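Local coordinates for protein angiotensin-converting enzyme (PDB 6S1Y) that probably removes dipeptides from the C-terminal ends of peptides, as a zinc metallopeptidase of the angiotensin-converting enzyme family from the malaria mosquito, at residues 84-89 with 373-378; 368-373 with 545-550; 158-163 with 250-255. All coordinates share one frame; numbering follows the deposited sequence.

Contact 1 (84-89 with 373-378)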
loop_
_atom_site.group_PDB
_atom_site.type_symbol
_atom_site.label_atom_id
_atom_site.label_comp_id
_atom_site.label_asym_id
_atom_site.label_seq_id
_atom_site.Cartn_x
_atom_site.Cartn_y
_atom_site.Cartn_z
ATOM N N LYS A 84 -24.797 15.531 11.542
ATOM C CA LYS A 84 -24.543 14.408 12.435
ATOM C C LYS A 84 -23.185 13.789 12.146
ATOM O O LYS A 84 -22.476 13.352 13.059
ATOM C CB LYS A 84 -25.632 13.343 12.283
ATOM C CG LYS A 84 -27.023 13.741 12.745
ATOM C CD LYS A 84 -27.942 12.516 12.772
ATOM C CE LYS A 84 -29.414 12.898 12.689
ATOM N NZ LYS A 84 -30.328 11.771 13.043
ATOM N N ARG A 85 -22.810 13.739 10.867
ATOM C CA ARG A 85 -21.580 13.067 10.468
ATOM C C ARG A 85 -20.358 13.895 10.829
ATOM O O ARG A 85 -19.311 13.344 11.183
ATOM C CB ARG A 85 -21.622 12.790 8.969
ATOM C CG ARG A 85 -20.652 11.747 8.480
ATOM C CD ARG A 85 -20.817 11.532 6.975
ATOM N NE ARG A 85 -19.700 10.786 6.417
ATOM C CZ ARG A 85 -19.557 9.467 6.502
ATOM N NH1 ARG A 85 -20.468 8.743 7.128
ATOM N NH2 ARG A 85 -18.493 8.881 5.966
ATOM N N ARG A 86 -20.465 15.221 10.735
ATOM C CA ARG A 86 -19.350 16.078 11.117
ATOM C C ARG A 86 -19.064 15.973 12.602
ATOM O O ARG A 86 -17.899 16.034 13.010
ATOM C CB ARG A 86 -19.654 17.523 10.733
ATOM C CG ARG A 86 -19.545 17.806 9.239
ATOM C CD ARG A 86 -20.345 19.048 8.830
ATOM N NE ARG A 86 -19.792 20.281 9.383
ATOM C CZ ARG A 86 -20.435 21.446 9.416
ATOM N NH1 ARG A 86 -21.667 21.547 8.930
ATOM N NH2 ARG A 86 -19.847 22.513 9.943
ATOM N N ILE A 87 -20.102 15.796 13.415
ATOM C CA ILE A 87 -19.913 15.721 14.858
ATOM C C ILE A 87 -19.320 14.375 15.256
ATOM O O ILE A 87 -18.492 14.299 16.170
ATOM C CB ILE A 87 -21.248 15.978 15.583
ATOM C CG1 ILE A 87 -21.662 17.445 15.434
ATOM C CG2 ILE A 87 -21.137 15.602 17.058
ATOM C CD1 ILE A 87 -23.155 17.637 15.332
ATOM N N LYS A 88 -19.744 13.292 14.595
ATOM C CA LYS A 88 -19.216 11.970 14.920
ATOM C C LYS A 88 -17.734 11.860 14.576
ATOM O O LYS A 88 -16.946 11.333 15.370
ATOM C CB LYS A 88 -20.018 10.896 14.180
ATOM C CG LYS A 88 -19.594 9.454 14.486
ATOM C CD LYS A 88 -20.328 8.436 13.595
ATOM C CE LYS A 88 -19.760 8.394 12.172
ATOM N NZ LYS A 88 -20.822 8.366 11.115
ATOM N N LYS A 89 -17.332 12.353 13.403
ATOM C CA LYS A 89 -15.939 12.220 12.987
ATOM C C LYS A 89 -15.023 13.135 13.782
ATOM O O LYS A 89 -13.863 12.786 14.031
ATOM C CB LYS A 89 -15.814 12.496 11.488
ATOM C CG LYS A 89 -16.561 11.453 10.656
ATOM C CD LYS A 89 -16.496 11.721 9.168
ATOM C CE LYS A 89 -15.369 10.960 8.511
ATOM N NZ LYS A 89 -15.766 9.558 8.155
ATOM N N VAL A 373 -12.191 19.788 7.813
ATOM C CA VAL A 373 -10.999 18.988 8.081
ATOM C C VAL A 373 -11.353 17.519 8.299
ATOM O O VAL A 373 -10.655 16.629 7.809
ATOM C CB VAL A 373 -10.225 19.562 9.284
ATOM C CG1 VAL A 373 -11.112 19.611 10.547
ATOM C CG2 VAL A 373 -8.969 18.743 9.525
ATOM N N GLU A 374 -12.435 17.237 9.028
ATOM C CA GLU A 374 -12.778 15.857 9.343
ATOM C C GLU A 374 -13.373 15.095 8.159
ATOM O O GLU A 374 -13.629 13.893 8.288
ATOM C CB GLU A 374 -13.742 15.818 10.538
ATOM C CG GLU A 374 -15.158 16.305 10.257
ATOM C CD GLU A 374 -15.308 17.823 10.325
ATOM O OE1 GLU A 374 -16.389 18.293 10.737
ATOM O OE2 GLU A 374 -14.359 18.542 9.958
ATOM N N PHE A 375 -13.617 15.751 7.026
ATOM C CA PHE A 375 -13.975 15.059 5.796
ATOM C C PHE A 375 -12.806 14.980 4.820
ATOM O O PHE A 375 -12.959 14.416 3.728
ATOM C CB PHE A 375 -15.155 15.745 5.099
ATOM C CG PHE A 375 -16.485 15.543 5.779
ATOM C CD1 PHE A 375 -16.637 14.648 6.826
ATOM C CD2 PHE A 375 -17.596 16.252 5.354
ATOM C CE1 PHE A 375 -17.882 14.467 7.435
ATOM C CE2 PHE A 375 -18.837 16.085 5.968
ATOM C CZ PHE A 375 -18.979 15.193 6.997
ATOM N N ARG A 376 -11.650 15.530 5.183
ATOM C CA ARG A 376 -10.483 15.507 4.304
ATOM C C ARG A 376 -9.733 14.185 4.487
ATOM O O ARG A 376 -8.646 14.111 5.062
ATOM C CB ARG A 376 -9.601 16.726 4.573
ATOM C CG ARG A 376 -10.246 18.024 4.117
ATOM C CD ARG A 376 -9.462 19.253 4.506
ATOM N NE ARG A 376 -8.285 19.466 3.685
ATOM C CZ ARG A 376 -7.577 20.591 3.676
ATOM N NH1 ARG A 376 -7.955 21.604 4.447
ATOM N NH2 ARG A 376 -6.491 20.706 2.897
ATOM N N GLY A 377 -10.374 13.124 3.990
ATOM C CA GLY A 377 -9.801 11.794 3.915
ATOM C C GLY A 377 -10.506 10.990 2.838
ATOM O O GLY A 377 -11.452 11.457 2.199
ATOM N N GLY A 378 -10.044 9.750 2.652
ATOM C CA GLY A 378 -10.697 8.855 1.712
ATOM C C GLY A 378 -12.086 8.438 2.171
ATOM O O GLY A 378 -12.428 8.507 3.344
#
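Phe375 pushes the far end of its ring against helix 81-90, where the aliphatic parts of Arg85, Arg86 and Lys89 receive it. Its CG lies anti to the carbonyl carbon and beside the backbone N (chi1 -73°), and the ring beyond it meets the helix through CE1 and CZ. This is the tightly packed half of the contact. Lys89 CD sits at the rim of the ring, in its plane, 3.5 Å from Phe375 CE1, and the lysine side chain crosses the phenylalanine at about a right angle. Arg86 CG comes equally near, 3.5 Å from Phe375 CZ, while Arg85 CG approaches obliquely at 4.0 Å from Phe375 CE1. Three charged residues thus lend their methylenes to one buried aromatic ring and send their polar ends elsewhere: the guanidinium of Arg85 to the carbonyl of Ser550, the amine of Lys89 to the hydroxyl of the same serine, and Arg86 to a salt bridge with Glu23.

The Glu374 side is looser and more exposed. Its CB rests 4.0 Å from Lys89 CB, and the chain bends at chi2 (-83°), which places CD; the side chain crosses that of Arg86 obliquely. Glu374 OE1 lies 3.4 Å from Arg86 CB, but stays 4.2 Å from Arg86 NE, beyond salt-bridge distance. Because Glu23 already takes that NE and brings its own carboxylate close to Glu374, the arginine probably eases the repulsion between the two acids.

The contact is surface packing rather than part of the catalytic site. It sets helix 81-90 against the loop between helices 349-368 and 381-395, with helix 12-42 touching Arg86 and Val373, and Ser550, in the loop after helix 536-547, hydrogen-bonded to the backbone of Phe375.

Contact 2 (368-373 with 545-550)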
loop_
_atom_site.group_PDB
_atom_site.type_symbol
_atom_site.label_atom_id
_atom_site.label_comp_id
_atom_site.label_asym_id
_atom_site.label_seq_id
_atom_site.Cartn_x
_atom_site.Cartn_y
_atom_site.Cartn_z
ATOM N N TYR A 368 -10.291 17.175 -2.401
ATOM C CA TYR A 368 -11.191 17.362 -1.268
ATOM C C TYR A 368 -10.703 18.413 -0.270
ATOM O O TYR A 368 -11.289 18.545 0.808
ATOM C CB TYR A 368 -11.467 16.018 -0.565
ATOM C CG TYR A 368 -10.312 15.263 0.092
ATOM C CD1 TYR A 368 -9.438 15.885 0.982
ATOM C CD2 TYR A 368 -10.146 13.889 -0.123
ATOM C CE1 TYR A 368 -8.402 15.170 1.603
ATOM C CE2 TYR A 368 -9.117 13.173 0.486
ATOM C CZ TYR A 368 -8.257 13.811 1.356
ATOM O OH TYR A 368 -7.250 13.092 1.966
ATOM N N GLN A 369 -9.681 19.195 -0.619
ATOM C CA GLN A 369 -9.136 20.164 0.324
ATOM C C GLN A 369 -10.104 21.298 0.649
ATOM O O GLN A 369 -9.882 22.004 1.640
ATOM C CB GLN A 369 -7.830 20.742 -0.206
ATOM C CG GLN A 369 -7.932 21.549 -1.476
ATOM C CD GLN A 369 -6.597 22.164 -1.848
ATOM O OE1 GLN A 369 -5.646 22.118 -1.066
ATOM N NE2 GLN A 369 -6.512 22.737 -3.037
ATOM N N HIS A 370 -11.170 21.476 -0.136
ATOM C CA HIS A 370 -12.204 22.452 0.179
ATOM C C HIS A 370 -13.171 21.967 1.249
ATOM O O HIS A 370 -14.036 22.737 1.673
ATOM C CB HIS A 370 -13.008 22.787 -1.079
ATOM C CG HIS A 370 -13.846 21.645 -1.554
ATOM N ND1 HIS A 370 -13.393 20.725 -2.480
ATOM C CD2 HIS A 370 -15.089 21.237 -1.189
ATOM C CE1 HIS A 370 -14.335 19.817 -2.688
ATOM N NE2 HIS A 370 -15.371 20.101 -1.914
ATOM N N GLN A 371 -13.078 20.714 1.670
ATOM C CA GLN A 371 -14.002 20.185 2.662
ATOM C C GLN A 371 -13.562 20.569 4.072
ATOM O O GLN A 371 -12.423 20.982 4.289
ATOM C CB GLN A 371 -14.087 18.663 2.549
ATOM C CG GLN A 371 -14.616 18.144 1.213
ATOM C CD GLN A 371 -16.101 17.786 1.238
ATOM O OE1 GLN A 371 -16.751 17.822 2.273
ATOM N NE2 GLN A 371 -16.634 17.431 0.081
ATOM N N PRO A 372 -14.453 20.449 5.052
ATOM C CA PRO A 372 -14.019 20.573 6.447
ATOM C C PRO A 372 -13.000 19.495 6.791
ATOM O O PRO A 372 -12.951 18.426 6.173
ATOM C CB PRO A 372 -15.313 20.402 7.251
ATOM C CG PRO A 372 -16.287 19.795 6.301
ATOM C CD PRO A 372 -15.902 20.238 4.931
ATOM N N VAL A 373 -12.191 19.788 7.813
ATOM C CA VAL A 373 -10.999 18.988 8.081
ATOM C C VAL A 373 -11.353 17.519 8.299
ATOM O O VAL A 373 -10.655 16.629 7.809
ATOM C CB VAL A 373 -10.225 19.562 9.284
ATOM C CG1 VAL A 373 -11.112 19.611 10.547
ATOM C CG2 VAL A 373 -8.969 18.743 9.525
ATOM N N MET A 545 -16.137 11.739 -7.530
ATOM C CA MET A 545 -16.018 10.810 -6.409
ATOM C C MET A 545 -15.008 11.326 -5.388
ATOM O O MET A 545 -15.295 11.378 -4.190
ATOM C CB MET A 545 -15.626 9.420 -6.911
ATOM C CG MET A 545 -15.480 8.385 -5.797
ATOM S SD MET A 545 -15.285 6.687 -6.430
ATOM C CE MET A 545 -13.587 6.683 -6.969
ATOM N N LEU A 546 -13.833 11.741 -5.852
ATOM C CA LEU A 546 -12.783 12.171 -4.943
ATOM C C LEU A 546 -13.131 13.464 -4.223
ATOM O O LEU A 546 -12.708 13.653 -3.080
ATOM C CB LEU A 546 -11.474 12.346 -5.709
ATOM C CG LEU A 546 -11.034 11.135 -6.530
ATOM C CD1 LEU A 546 -9.652 11.385 -7.120
ATOM C CD2 LEU A 546 -11.049 9.878 -5.692
ATOM N N ALA A 547 -13.877 14.370 -4.867
ATOM C CA ALA A 547 -14.232 15.629 -4.216
ATOM C C ALA A 547 -15.067 15.389 -2.969
ATOM O O ALA A 547 -15.069 16.229 -2.065
ATOM C CB ALA A 547 -14.982 16.549 -5.184
ATOM N N LEU A 548 -15.754 14.242 -2.888
ATOM C CA LEU A 548 -16.543 13.938 -1.705
ATOM C C LEU A 548 -15.694 13.769 -0.454
ATOM O O LEU A 548 -16.215 13.932 0.657
ATOM C CB LEU A 548 -17.350 12.659 -1.921
ATOM C CG LEU A 548 -18.430 12.713 -3.001
ATOM C CD1 LEU A 548 -19.002 11.314 -3.167
ATOM C CD2 LEU A 548 -19.519 13.720 -2.639
ATOM N N GLY A 549 -14.412 13.445 -0.597
ATOM C CA GLY A 549 -13.636 13.078 0.572
ATOM C C GLY A 549 -14.362 12.017 1.362
ATOM O O GLY A 549 -14.812 10.988 0.831
ATOM N N SER A 550 -14.515 12.282 2.648
ATOM C CA SER A 550 -15.150 11.374 3.587
ATOM C C SER A 550 -16.573 11.800 3.928
ATOM O O SER A 550 -17.167 11.263 4.868
ATOM C CB SER A 550 -14.295 11.303 4.857
ATOM O OG SER A 550 -14.764 10.292 5.719
#
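The ring of Tyr368 meets the end of helix 536-547 with its edge: Leu546 O lies near the ring plane, while Gly549 CA approaches obliquely, 3.6 Å from Tyr368 CD2. On the imidazole of His370, one face is covered by Gln371 CG, offset toward the rim, and Ala547 O comes in obliquely, 3.7 Å from His370 CE1. These groups belong to a type I beta turn, Tyr368 to Gln371, that follows helix 349-368, the helix bearing the HExxH zinc-binding motif. The turn packs against the carbonyls of Leu546 and Ala547, just before Gly549 leaves helical geometry with positive phi.

Tyr368 CB lies 3.7 Å from Leu546 O and close to Gly549 CA, a fit that leaves little room at the glycine for a side chain. The hydroxyl reaches past the contact to a hydrogen bond with His384, which directly precedes the zinc ligand Glu385, so the tyrosine ties this packing to the outer surroundings of the metal site.

The polar link across the contact comes from Gln371, whose chain bends at chi2 (-98°), placing CD near Ala547 O. From there Gln371 NE2 donates to Ala547 O over 2.9 Å, with an N-H...O angle of 145° and the carbonyl oxygen tilted out of the glutamine amide plane.

Contact 3 (158-163 with 250-255). With KSN ((2~{S})-2-[[(4~{S})-4-azanyl-5-oxidanyl-5-oxidanylidene-pentanoyl]amino]pentanedioic acid), chain H.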
loop_
_atom_site.group_PDB
_atom_site.type_symbol
_atom_site.label_atom_id
_atom_site.label_comp_id
_atom_site.label_asym_id
_atom_site.label_seq_id
_atom_site.Cartn_x
_atom_site.Cartn_y
_atom_site.Cartn_z
ATOM N N GLN A 158 20.407 -10.746 7.042
ATOM C CA GLN A 158 20.833 -9.463 7.594
ATOM C C GLN A 158 19.644 -8.547 7.846
ATOM O O GLN A 158 19.499 -7.977 8.935
ATOM C CB GLN A 158 21.809 -8.790 6.638
ATOM C CG GLN A 158 23.159 -9.477 6.569
ATOM C CD GLN A 158 24.011 -9.182 7.774
ATOM O OE1 GLN A 158 24.084 -8.031 8.244
ATOM N NE2 GLN A 158 24.675 -10.206 8.285
ATOM N N TRP A 159 18.781 -8.387 6.842
ATOM C CA TRP A 159 17.686 -7.435 6.961
ATOM C C TRP A 159 16.767 -7.793 8.124
ATOM O O TRP A 159 16.462 -6.944 8.974
ATOM C CB TRP A 159 16.880 -7.369 5.658
ATOM C CG TRP A 159 15.667 -6.494 5.828
ATOM C CD1 TRP A 159 14.373 -6.894 5.999
ATOM C CD2 TRP A 159 15.651 -5.058 5.898
ATOM N NE1 TRP A 159 13.550 -5.803 6.170
ATOM C CE2 TRP A 159 14.311 -4.666 6.098
ATOM C CE3 TRP A 159 16.642 -4.068 5.796
ATOM C CZ2 TRP A 159 13.937 -3.331 6.200
ATOM C CZ3 TRP A 159 16.272 -2.751 5.901
ATOM C CH2 TRP A 159 14.931 -2.390 6.113
ATOM N N TYR A 160 16.292 -9.041 8.159
ATOM C CA TYR A 160 15.316 -9.461 9.156
ATOM C C TYR A 160 15.932 -9.502 10.552
ATOM O O TYR A 160 15.264 -9.170 11.534
ATOM C CB TYR A 160 14.739 -10.836 8.769
ATOM C CG TYR A 160 13.622 -10.793 7.744
ATOM C CD1 TYR A 160 13.897 -10.636 6.363
ATOM C CD2 TYR A 160 12.295 -10.845 8.139
ATOM C CE1 TYR A 160 12.859 -10.543 5.416
ATOM C CE2 TYR A 160 11.250 -10.757 7.198
ATOM C CZ TYR A 160 11.538 -10.628 5.853
ATOM O OH TYR A 160 10.499 -10.577 4.971
ATOM N N ASN A 161 17.198 -9.910 10.673
ATOM C CA ASN A 161 17.823 -9.919 11.995
ATOM C C ASN A 161 17.951 -8.497 12.553
ATOM O O ASN A 161 17.907 -8.305 13.766
ATOM C CB ASN A 161 19.196 -10.616 11.951
ATOM C CG ASN A 161 19.093 -12.159 12.060
ATOM O OD1 ASN A 161 18.113 -12.774 11.589
ATOM N ND2 ASN A 161 20.101 -12.792 12.673
ATOM N N ALA A 162 18.064 -7.491 11.692
ATOM C CA ALA A 162 18.271 -6.121 12.130
ATOM C C ALA A 162 16.977 -5.342 12.355
ATOM O O ALA A 162 16.957 -4.441 13.211
ATOM C CB ALA A 162 19.132 -5.374 11.100
ATOM N N THR A 163 15.899 -5.647 11.628
ATOM C CA THR A 163 14.693 -4.840 11.715
ATOM C C THR A 163 13.553 -5.551 12.426
ATOM O O THR A 163 12.502 -4.933 12.635
ATOM C CB THR A 163 14.219 -4.381 10.315
ATOM O OG1 THR A 163 13.902 -5.509 9.476
ATOM C CG2 THR A 163 15.289 -3.541 9.654
ATOM N N GLY A 250 12.447 -11.611 -5.761
ATOM C CA GLY A 250 12.787 -10.290 -6.239
ATOM C C GLY A 250 12.440 -9.163 -5.306
ATOM O O GLY A 250 12.593 -8.003 -5.686
ATOM N N ASN A 251 12.041 -9.488 -4.071
ATOM C CA ASN A 251 11.421 -8.540 -3.148
ATOM C C ASN A 251 11.578 -9.101 -1.735
ATOM O O ASN A 251 11.311 -10.277 -1.514
ATOM C CB ASN A 251 9.945 -8.347 -3.513
ATOM C CG ASN A 251 9.213 -7.481 -2.528
ATOM O OD1 ASN A 251 8.833 -7.937 -1.442
ATOM N ND2 ASN A 251 8.992 -6.217 -2.890
ATOM N N LEU A 252 12.022 -8.261 -0.788
ATOM C CA LEU A 252 12.381 -8.748 0.538
ATOM C C LEU A 252 11.206 -9.397 1.270
ATOM O O LEU A 252 11.413 -10.260 2.131
ATOM C CB LEU A 252 12.919 -7.604 1.398
ATOM C CG LEU A 252 14.435 -7.455 1.503
ATOM C CD1 LEU A 252 14.779 -6.196 2.258
ATOM C CD2 LEU A 252 15.032 -8.667 2.195
ATOM N N TRP A 253 9.979 -8.983 0.978
ATOM C CA TRP A 253 8.794 -9.524 1.610
ATOM C C TRP A 253 8.018 -10.465 0.696
ATOM O O TRP A 253 7.002 -11.019 1.114
ATOM C CB TRP A 253 7.917 -8.361 2.070
ATOM C CG TRP A 253 8.738 -7.355 2.816
ATOM C CD1 TRP A 253 9.017 -7.363 4.143
ATOM C CD2 TRP A 253 9.414 -6.214 2.263
ATOM N NE1 TRP A 253 9.814 -6.290 4.470
ATOM C CE2 TRP A 253 10.089 -5.579 3.325
ATOM C CE3 TRP A 253 9.498 -5.658 0.977
ATOM C CZ2 TRP A 253 10.819 -4.414 3.150
ATOM C CZ3 TRP A 253 10.252 -4.502 0.797
ATOM C CH2 TRP A 253 10.900 -3.888 1.882
ATOM N N ALA A 254 8.480 -10.655 -0.541
ATOM C CA ALA A 254 7.773 -11.450 -1.552
ATOM C C ALA A 254 6.364 -10.942 -1.782
ATOM O O ALA A 254 5.464 -11.725 -2.119
ATOM C CB ALA A 254 7.741 -12.931 -1.166
ATOM N N GLN A 255 6.147 -9.638 -1.603
ATOM C CA GLN A 255 4.791 -9.115 -1.719
ATOM C C GLN A 255 4.377 -8.901 -3.168
ATOM O O GLN A 255 3.194 -8.976 -3.490
ATOM C CB GLN A 255 4.667 -7.808 -0.936
ATOM C CG GLN A 255 5.435 -6.628 -1.494
ATOM C CD GLN A 255 5.368 -5.437 -0.544
ATOM O OE1 GLN A 255 5.803 -5.539 0.612
ATOM N NE2 GLN A 255 4.750 -4.343 -0.982
HETATM C C10 KSN H . 2.347 6.106 5.045
HETATM C C13 KSN H . 1.604 4.611 0.706
HETATM C C17 KSN H . 4.125 -1.374 -0.074
HETATM C C02 KSN H . 3.158 -0.666 -1.031
HETATM C C03 KSN H . 2.701 0.736 -0.602
HETATM C C04 KSN H . 3.573 1.472 0.402
HETATM C C05 KSN H . 4.154 2.824 -0.087
HETATM C C07 KSN H . 2.809 4.239 1.604
HETATM C C08 KSN H . 3.096 5.262 2.697
HETATM C C09 KSN H . 1.986 5.329 3.763
HETATM N N01 KSN H . 1.954 -1.479 -1.232
HETATM N N06 KSN H . 3.816 4.108 0.542
HETATM O O11 KSN H . 3.568 6.319 5.326
HETATM O O12 KSN H . 1.439 6.528 5.841
HETATM O O14 KSN H . 1.809 5.369 -0.282
HETATM O O15 KSN H . 0.461 4.156 0.906
HETATM O O16 KSN H . 4.964 2.822 -0.967
HETATM O O18 KSN H . 5.358 -1.149 -0.213
HETATM O O19 KSN H . 3.772 -2.171 0.835
#
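Leu252 CD1 sits over the indole of Trp159 in a CH-pi contact, 3.8 Å from the centroid of the five-membered ring and only 13° off its normal. The opposite face carries Thr163 OG1, offset toward the rim, whose hydroxyl donates to Trp159 O one helical turn back. Beside this centre the five-membered rings of Trp159 and Trp253 have planes 88° apart in an oblique pairing, their NE1 atoms 4.1 Å from each other. Both indole N-H groups donate to the carbonyl of Ala484, consistent with the way the two nitrogens converge.

Further out, Tyr160 OH lies 3.0 Å from Leu252 O, which sits at the edge of the phenol ring, near its plane. The same hydroxyl lies 3.6 Å from Trp253 CD1.

At the polar edge Asn251 OD1 accepts from Trp253 N and Gln255 N, which arrive from opposite faces of its plane, and so fixes the turn that leads to Gln255. From there Gln255 NE2 donates to KSN O19, a carboxylate oxygen of the bound glutamyl peptide, over 3.0 Å at 162°, while Gln255 OE1 accepts from Lys485, which also bonds the ligand. An Asx turn overlapping a type I beta turn thus presents a glutamine to the ligand carboxylate in the ligand pocket, probably part of the substrate-binding cleft of this ACE-family peptidase.

Overall arrangement
Contacts 1 and 2 are neighbours, their centres about 9 Å apart, and share the loop after helix 349-368, including Val373. Ser550 of contact 2 joins them by hydrogen bonds to both segments of contact 1. Contact 3 lies across the chain's centre, about 38 Å from the centre of contact 1 and 37 Å from that of contact 2. Chemistry follows place. At the surface, contact 1 lays charged side chains' methylenes against a ring; the partly buried contact 2 relies on a helix-end carbonyl and a glutamine amide; the buried contact 3 packs aromatic rings and leucine, and alone of the three includes a residue of the ligand pocket.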